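Local coordinates for putative cytochrome P450 154A1 (Streptomyces coelicolor, PDB 1ODO), which belongs to the cytochrome P450 family of haem-thiolate proteins and binds a haem group in a largely helical fold, at residues K290-R295 and A317-A322. Numbering follows the deposited sequence.
Sequences KHLPLR and ASYAAA. With HEM (protoporphyrin IX containing Fe), chain B.
With CG anti to the carbonyl carbon in both His291 (chi1 -58°) and Tyr319, and OG placed likewise in Ser318, the imidazole of His291 meets the Ser318 hydroxyl. The phenol of Tyr319 runs past Leu292 to the haem. The hydroxyl lies at the edge of the imidazole, in its plane, 2.8 Å from His291 ND1 to Ser318 OG; NE2 bonds to Glu20, and OG also to Ser42, so the pair ties helix 17-25 to the sheet. Beside it, Leu292 N donates to Ala317 O (2.8 Å), the one direct bond of an antiparallel hydrogen-bonded pair; opposite, a water donates to Leu292 O and accepts long bonds from Ala317 N and Arg295 NH1. Past this bridge, Lys290 O takes a weak bond from Ala320 N and a water that in turn accepts from Ala321 N. Leu292 CB rests 3.8 Å from Tyr319 CE1, and Ala317 CB sits over one face of the phenol, toward its rim. One haem propionate is gripped three times: Tyr319 OH donates to O1D (2.5 Å), Arg295 NH1 to the same oxygen (2.8 Å) and Arg295 NH2 to O2D (2.9 Å). Such pairing would offset the carboxylate's charge in this buried setting. A strand-borne arginine clasping a haem propionate beside the beta sheet is characteristic of the cytochrome P450 fold.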
loop_
_atom_site.group_PDB
_atom_site.type_symbol
_atom_site.label_atom_id
_atom_site.label_comp_id
_atom_site.label_asym_id
_atom_site.label_seq_id
_atom_site.Cartn_x
_atom_site.Cartn_y
_atom_site.Cartn_z
ATOM N N LYS A 290 5.449 1.221 -4.504
ATOM C CA LYS A 290 6.175 1.542 -5.732
ATOM C C LYS A 290 6.051 0.563 -6.892
ATOM O O LYS A 290 6.011 0.975 -8.051
ATOM C CB LYS A 290 7.656 1.750 -5.400
ATOM C CG LYS A 290 7.895 2.876 -4.397
ATOM C CD LYS A 290 9.350 2.933 -3.944
ATOM C CE LYS A 290 9.696 1.751 -3.050
ATOM N NZ LYS A 290 11.118 1.796 -2.589
ATOM N N HIS A 291 6.011 -0.729 -6.581
ATOM C CA HIS A 291 5.899 -1.773 -7.604
ATOM C C HIS A 291 4.911 -2.801 -7.078
ATOM O O HIS A 291 4.894 -3.087 -5.876
ATOM C CB HIS A 291 7.254 -2.451 -7.825
ATOM C CG HIS A 291 8.350 -1.514 -8.227
ATOM N ND1 HIS A 291 8.495 -1.043 -9.515
ATOM C CD2 HIS A 291 9.359 -0.966 -7.510
ATOM C CE1 HIS A 291 9.547 -0.245 -9.573
ATOM N NE2 HIS A 291 10.089 -0.181 -8.368
ATOM N N LEU A 292 4.115 -3.381 -7.971
ATOM C CA LEU A 292 3.129 -4.370 -7.550
ATOM C C LEU A 292 3.296 -5.758 -8.160
ATOM O O LEU A 292 2.991 -5.974 -9.326
ATOM C CB LEU A 292 1.717 -3.842 -7.860
ATOM C CG LEU A 292 0.482 -4.428 -7.152
ATOM C CD1 LEU A 292 0.235 -5.872 -7.582
ATOM C CD2 LEU A 292 0.684 -4.338 -5.646
ATOM N N PRO A 293 3.809 -6.714 -7.377
ATOM C CA PRO A 293 3.979 -8.078 -7.891
ATOM C C PRO A 293 2.638 -8.797 -7.681
ATOM O O PRO A 293 2.050 -8.688 -6.610
ATOM C CB PRO A 293 5.083 -8.639 -7.006
ATOM C CG PRO A 293 4.823 -7.977 -5.699
ATOM C CD PRO A 293 4.476 -6.551 -6.072
ATOM N N LEU A 294 2.126 -9.499 -8.687
ATOM C CA LEU A 294 2.746 -9.643 -9.994
ATOM C C LEU A 294 1.602 -10.041 -10.933
ATOM O O LEU A 294 0.559 -10.513 -10.477
ATOM C CB LEU A 294 3.797 -10.758 -9.941
ATOM C CG LEU A 294 4.836 -10.880 -11.057
ATOM C CD1 LEU A 294 5.673 -9.607 -11.121
ATOM C CD2 LEU A 294 5.732 -12.096 -10.782
ATOM N N ARG A 295 1.783 -9.829 -12.231
ATOM C CA ARG A 295 0.757 -10.179 -13.205
ATOM C C ARG A 295 1.394 -11.036 -14.288
ATOM O O ARG A 295 2.617 -11.070 -14.406
ATOM C CB ARG A 295 0.128 -8.921 -13.807
ATOM C CG ARG A 295 -0.939 -8.300 -12.909
ATOM C CD ARG A 295 -1.530 -7.046 -13.542
ATOM N NE ARG A 295 -2.747 -6.599 -12.868
ATOM C CZ ARG A 295 -2.782 -5.950 -11.706
ATOM N NH1 ARG A 295 -1.661 -5.655 -11.057
ATOM N NH2 ARG A 295 -3.950 -5.586 -11.195
ATOM N N ALA A 317 3.811 -3.962 -12.329
ATOM C CA ALA A 317 3.299 -2.601 -12.448
ATOM C C ALA A 317 4.162 -1.689 -11.582
ATOM O O ALA A 317 4.195 -1.841 -10.360
ATOM C CB ALA A 317 1.843 -2.544 -11.993
ATOM N N SER A 318 4.871 -0.760 -12.218
ATOM C CA SER A 318 5.740 0.178 -11.504
ATOM C C SER A 318 5.031 1.527 -11.393
ATOM O O SER A 318 5.329 2.479 -12.117
ATOM C CB SER A 318 7.074 0.307 -12.247
ATOM O OG SER A 318 7.783 -0.925 -12.202
ATOM N N TYR A 319 4.086 1.581 -10.458
ATOM C CA TYR A 319 3.272 2.761 -10.189
ATOM C C TYR A 319 3.960 4.073 -9.849
ATOM O O TYR A 319 3.581 5.126 -10.374
ATOM C CB TYR A 319 2.272 2.416 -9.087
ATOM C CG TYR A 319 1.290 1.341 -9.490
ATOM C CD1 TYR A 319 0.887 0.364 -8.584
ATOM C CD2 TYR A 319 0.734 1.323 -10.770
ATOM C CE1 TYR A 319 -0.051 -0.606 -8.939
ATOM C CE2 TYR A 319 -0.207 0.359 -11.135
ATOM C CZ TYR A 319 -0.593 -0.599 -10.211
ATOM O OH TYR A 319 -1.526 -1.550 -10.562
ATOM N N ALA A 320 4.949 4.023 -8.961
ATOM C CA ALA A 320 5.666 5.229 -8.565
ATOM C C ALA A 320 6.327 5.900 -9.761
ATOM O O ALA A 320 6.205 7.113 -9.941
ATOM C CB ALA A 320 6.710 4.896 -7.502
ATOM N N ALA A 321 7.017 5.112 -10.581
ATOM C CA ALA A 321 7.695 5.646 -11.762
ATOM C C ALA A 321 6.678 6.156 -12.779
ATOM O O ALA A 321 6.896 7.182 -13.427
ATOM C CB ALA A 321 8.572 4.571 -12.395
ATOM N N ALA A 322 5.568 5.434 -12.911
ATOM C CA ALA A 322 4.517 5.809 -13.849
ATOM C C ALA A 322 3.844 7.122 -13.453
ATOM O O ALA A 322 3.487 7.928 -14.316
ATOM C CB ALA A 322 3.473 4.695 -13.938
HETATM C CHA HEM B . -5.018 -3.576 -3.584
HETATM C CHB HEM B . -7.152 -3.084 0.705
HETATM C CHC HEM B . -4.623 0.949 1.509
HETATM C CHD HEM B . -2.487 0.430 -2.762
HETATM C C1A HEM B . -5.840 -3.806 -2.507
HETATM C C2A HEM B . -6.770 -4.920 -2.355
HETATM C C3A HEM B . -7.360 -4.788 -1.159
HETATM C C4A HEM B . -6.828 -3.588 -0.528
HETATM C CMA HEM B . -8.412 -5.711 -0.520
HETATM C CAA HEM B . -6.987 -6.024 -3.412
HETATM C CBA HEM B . -7.996 -5.565 -4.482
HETATM C CGA HEM B . -8.281 -6.573 -5.593
HETATM O O1A HEM B . -7.286 -7.290 -5.966
HETATM O O2A HEM B . -9.419 -6.627 -6.056
HETATM C C1B HEM B . -6.652 -1.958 1.304
HETATM C C2B HEM B . -7.039 -1.491 2.623
HETATM C C3B HEM B . -6.329 -0.351 2.857
HETATM C C4B HEM B . -5.504 -0.107 1.695
HETATM C CMB HEM B . -8.062 -2.194 3.539
HETATM C CAB HEM B . -6.342 0.561 4.100
HETATM C CBB HEM B . -7.680 1.276 4.349
HETATM C C1C HEM B . -3.821 1.162 0.398
HETATM C C2C HEM B . -2.891 2.294 0.257
HETATM C C3C HEM B . -2.285 2.148 -0.943
HETATM C C4C HEM B . -2.832 0.948 -1.543
HETATM C CMC HEM B . -2.706 3.396 1.347
HETATM C CAC HEM B . -1.203 3.008 -1.648
HETATM C CBC HEM B . -1.424 4.525 -1.667
HETATM C C1D HEM B . -2.972 -0.697 -3.366
HETATM C C2D HEM B . -2.558 -1.209 -4.651
HETATM C C3D HEM B . -3.261 -2.342 -4.882
HETATM C C4D HEM B . -4.130 -2.531 -3.743
HETATM C CMD HEM B . -1.490 -0.554 -5.550
HETATM C CAD HEM B . -3.127 -3.256 -6.111
HETATM C CBD HEM B . -3.645 -2.735 -7.455
HETATM C CGD HEM B . -3.328 -3.797 -8.487
HETATM O O1D HEM B . -2.447 -3.568 -9.325
HETATM O O2D HEM B . -3.961 -4.873 -8.390
HETATM N NA HEM B . -5.905 -3.012 -1.387
HETATM N NB HEM B . -5.705 -1.098 0.758
HETATM N NC HEM B . -3.768 0.362 -0.716
HETATM N ND HEM B . -3.941 -1.524 -2.806
HETATM FE FE HEM B . -4.832 -1.312 -1.058
HETATM O O HOH W 1 7.854 2.470 -9.594
HETATM O O HOH W 2 1.512 -6.224 -11.635
#